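Local coordinates for adenosine monophosphate-protein transferase (Thermoplasma acidophilum, PDB 1RLH), which is of unknown function but belongs to the adenosine-specific kinase family and probably acts as an adenosine monophosphate-protein transferase, at residues I69-N74 and A81-I86. Numbering follows the deposited sequence.
Sequences IRYDGN and ACIENI
Ile69 of edge strand 69-73 packs on Ile83 and Ile86 of helix 76-89, and Tyr71 on Ile83, an alpha/beta packing in which the strand turns back almost directly into a helix that packs on one face of its five-stranded antiparallel sheet. The axes of strand 69-73 and of helix residues 81-86 run nearly antiparallel (157°), approaching to 8.9 Å. Ile86 meets Ile69 through its CG2 methyl, which lies 3.7 Å from Ile69 CG1 and 3.7 Å from Ile69 CD1 as the two side chains pass alongside in opposite directions. Ile69 CD1 also comes within 3.9 Å of Ile83 O, touching the helix backbone. A looser methyl contact joins Ile69 CG2 to Ile83 CG2. Two residues along the strand, the phenol of Tyr71 presents a face to Ile83, whose CD1 methyl lies over it in a CH-pi contact, 4.1 Å from the ring centroid and 29° off the normal. With chi1 at 66°, Tyr71 CG is set between its backbone N and carbonyl carbon, placing the ring beside this isoleucine. Farther out, Val79 also touches Tyr71, while Ile86 also packs on Ser61 of strand 55-61 and Val96 of strand 94-100. Backbone hydrogen bonds pair Arg70 with Phe60 and Asp72 with Ile58, joining the strand to strand 55-61. Just past the strand's end, Asn74 OD1 accepts from Tyr56 N and its ND2 donates to Ser54 O.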
ATOM      1  N   ILE A  69       1.410   0.565 -13.249  1.00 18.80           N
ATOM      2  CA  ILE A  69       1.234  -0.104 -11.972  1.00 18.52           C
ATOM      3  C   ILE A  69       2.038  -1.382 -12.186  1.00 19.83           C
ATOM      4  O   ILE A  69       1.811  -2.109 -13.158  1.00 20.62           O
ATOM      5  CB  ILE A  69      -0.250  -0.456 -11.703  1.00 18.50           C
ATOM      6  CG1 ILE A  69      -1.047   0.830 -11.453  1.00 18.56           C
ATOM      7  CG2 ILE A  69      -0.359  -1.405 -10.512  1.00 19.09           C
ATOM      8  CD1 ILE A  69      -2.515   0.603 -11.107  1.00 17.79           C
ATOM      9  N   ARG A  70       2.993  -1.630 -11.300  1.00 19.28           N
ATOM     10  CA  ARG A  70       3.857  -2.803 -11.391  1.00 20.74           C
ATOM     11  C   ARG A  70       3.455  -3.800 -10.310  1.00 19.82           C
ATOM     12  O   ARG A  70       2.963  -3.408  -9.252  1.00 21.40           O
ATOM     13  CB  ARG A  70       5.314  -2.378 -11.195  1.00 19.12           C
ATOM     14  CG  ARG A  70       5.766  -1.259 -12.129  1.00 23.13           C
ATOM     15  CD  ARG A  70       5.882  -1.743 -13.566  1.00 21.75           C
ATOM     16  NE  ARG A  70       6.369  -0.700 -14.466  1.00 23.56           N
ATOM     17  CZ  ARG A  70       6.857  -0.935 -15.680  1.00 23.29           C
ATOM     18  NH1 ARG A  70       6.932  -2.179 -16.137  1.00 20.65           N
ATOM     19  NH2 ARG A  70       7.261   0.069 -16.446  1.00 21.68           N
ATOM     20  N   TYR A  71       3.674  -5.087 -10.558  1.00 18.73           N
ATOM     21  CA  TYR A  71       3.279  -6.086  -9.575  1.00 18.78           C
ATOM     22  C   TYR A  71       4.110  -7.360  -9.594  1.00 19.35           C
ATOM     23  O   TYR A  71       4.854  -7.625 -10.535  1.00 18.11           O
ATOM     24  CB  TYR A  71       1.802  -6.441  -9.777  1.00 20.30           C
ATOM     25  CG  TYR A  71       1.523  -7.146 -11.089  1.00 21.22           C
ATOM     26  CD1 TYR A  71       1.694  -8.526 -11.214  1.00 24.79           C
ATOM     27  CD2 TYR A  71       1.123  -6.428 -12.217  1.00 22.54           C
ATOM     28  CE1 TYR A  71       1.477  -9.174 -12.435  1.00 25.44           C
ATOM     29  CE2 TYR A  71       0.905  -7.068 -13.439  1.00 24.64           C
ATOM     30  CZ  TYR A  71       1.085  -8.437 -13.538  1.00 26.33           C
ATOM     31  OH  TYR A  71       0.871  -9.072 -14.743  1.00 30.54           O
ATOM     32  N   ASP A  72       3.958  -8.142  -8.532  1.00 20.24           N
ATOM     33  CA  ASP A  72       4.642  -9.419  -8.364  1.00 22.29           C
ATOM     34  C   ASP A  72       3.851 -10.165  -7.295  1.00 22.34           C
ATOM     35  O   ASP A  72       3.024  -9.571  -6.603  1.00 21.66           O
ATOM     36  CB  ASP A  72       6.089  -9.218  -7.896  1.00 24.97           C
ATOM     37  CG  ASP A  72       7.090  -9.217  -9.047  1.00 32.31           C
ATOM     38  OD1 ASP A  72       7.132 -10.208  -9.806  1.00 32.63           O
ATOM     39  OD2 ASP A  72       7.845  -8.230  -9.190  1.00 32.42           O
ATOM     40  N   GLY A  73       4.099 -11.462  -7.162  1.00 22.27           N
ATOM     41  CA  GLY A  73       3.384 -12.243  -6.169  1.00 24.15           C
ATOM     42  C   GLY A  73       3.212 -13.684  -6.599  1.00 27.53           C
ATOM     43  O   GLY A  73       3.646 -14.064  -7.686  1.00 28.03           O
ATOM     44  N   ASN A  74       2.578 -14.488  -5.750  1.00 27.55           N
ATOM     45  CA  ASN A  74       2.359 -15.897  -6.056  1.00 28.86           C
ATOM     46  C   ASN A  74       0.899 -16.291  -5.860  1.00 30.34           C
ATOM     47  O   ASN A  74       0.570 -17.471  -5.775  1.00 31.29           O
ATOM     48  CB  ASN A  74       3.245 -16.776  -5.171  1.00 27.99           C
ATOM     49  CG  ASN A  74       2.944 -16.609  -3.694  1.00 27.53           C
ATOM     50  OD1 ASN A  74       1.942 -15.996  -3.316  1.00 26.71           O
ATOM     51  ND2 ASN A  74       3.808 -17.160  -2.850  1.00 27.03           N
ATOM     52  N   ALA A  81      -5.803  -7.697  -6.025  1.00 20.98           N
ATOM     53  CA  ALA A  81      -6.230  -6.762  -4.994  1.00 19.29           C
ATOM     54  C   ALA A  81      -5.194  -5.645  -4.861  1.00 18.09           C
ATOM     55  O   ALA A  81      -5.556  -4.484  -4.681  1.00 19.06           O
ATOM     56  CB  ALA A  81      -6.407  -7.484  -3.662  1.00 18.73           C
ATOM     57  N   CYS A  82      -3.910  -5.995  -4.949  1.00 18.22           N
ATOM     58  CA  CYS A  82      -2.840  -4.995  -4.853  1.00 17.72           C
ATOM     59  C   CYS A  82      -2.911  -4.013  -6.012  1.00 17.55           C
ATOM     60  O   CYS A  82      -2.711  -2.812  -5.839  1.00 17.43           O
ATOM     61  CB  CYS A  82      -1.460  -5.660  -4.851  1.00 16.18           C
ATOM     62  SG  CYS A  82      -1.034  -6.492  -3.314  1.00 17.28           S
ATOM     63  N   ILE A  83      -3.178  -4.531  -7.204  1.00 18.42           N
ATOM     64  CA  ILE A  83      -3.285  -3.684  -8.383  1.00 18.32           C
ATOM     65  C   ILE A  83      -4.457  -2.725  -8.211  1.00 18.97           C
ATOM     66  O   ILE A  83      -4.328  -1.525  -8.455  1.00 18.21           O
ATOM     67  CB  ILE A  83      -3.490  -4.537  -9.663  1.00 18.76           C
ATOM     68  CG1 ILE A  83      -2.209  -5.319  -9.970  1.00 19.55           C
ATOM     69  CG2 ILE A  83      -3.863  -3.644 -10.840  1.00 20.02           C
ATOM     70  CD1 ILE A  83      -2.356  -6.358 -11.069  1.00 20.47           C
ATOM     71  N   GLU A  84      -5.600  -3.253  -7.780  1.00 18.01           N
ATOM     72  CA  GLU A  84      -6.786  -2.426  -7.583  1.00 17.05           C
ATOM     73  C   GLU A  84      -6.533  -1.344  -6.529  1.00 17.54           C
ATOM     74  O   GLU A  84      -6.945  -0.197  -6.700  1.00 17.24           O
ATOM     75  CB  GLU A  84      -7.974  -3.308  -7.172  1.00 18.87           C
ATOM     76  CG  GLU A  84      -9.264  -2.561  -6.797  1.00 18.80           C
ATOM     77  CD  GLU A  84      -9.837  -1.707  -7.918  1.00 22.17           C
ATOM     78  OE1 GLU A  84      -9.427  -1.875  -9.086  1.00 23.16           O
ATOM     79  OE2 GLU A  84     -10.716  -0.869  -7.628  1.00 20.48           O
ATOM     80  N   ASN A  85      -5.855  -1.705  -5.445  1.00 17.05           N
ATOM     81  CA  ASN A  85      -5.572  -0.735  -4.393  1.00 16.36           C
ATOM     82  C   ASN A  85      -4.659   0.382  -4.883  1.00 15.70           C
ATOM     83  O   ASN A  85      -4.870   1.544  -4.550  1.00 16.55           O
ATOM     84  CB  ASN A  85      -4.967  -1.423  -3.168  1.00 15.81           C
ATOM     85  CG  ASN A  85      -5.985  -2.259  -2.420  1.00 17.17           C
ATOM     86  OD1 ASN A  85      -7.175  -1.940  -2.420  1.00 16.75           O
ATOM     87  ND2 ASN A  85      -5.527  -3.323  -1.768  1.00 15.32           N
ATOM     88  N   ILE A  86      -3.647   0.028  -5.671  1.00 16.34           N
ATOM     89  CA  ILE A  86      -2.730   1.025  -6.219  1.00 15.09           C
ATOM     90  C   ILE A  86      -3.524   1.955  -7.135  1.00 15.48           C
ATOM     91  O   ILE A  86      -3.320   3.168  -7.134  1.00 16.72           O
ATOM     92  CB  ILE A  86      -1.587   0.362  -7.031  1.00 14.27           C
ATOM     93  CG1 ILE A  86      -0.617  -0.348  -6.083  1.00 13.49           C
ATOM     94  CG2 ILE A  86      -0.833   1.414  -7.856  1.00 14.80           C
ATOM     95  CD1 ILE A  86       0.109   0.596  -5.129  1.00 15.84           C
TER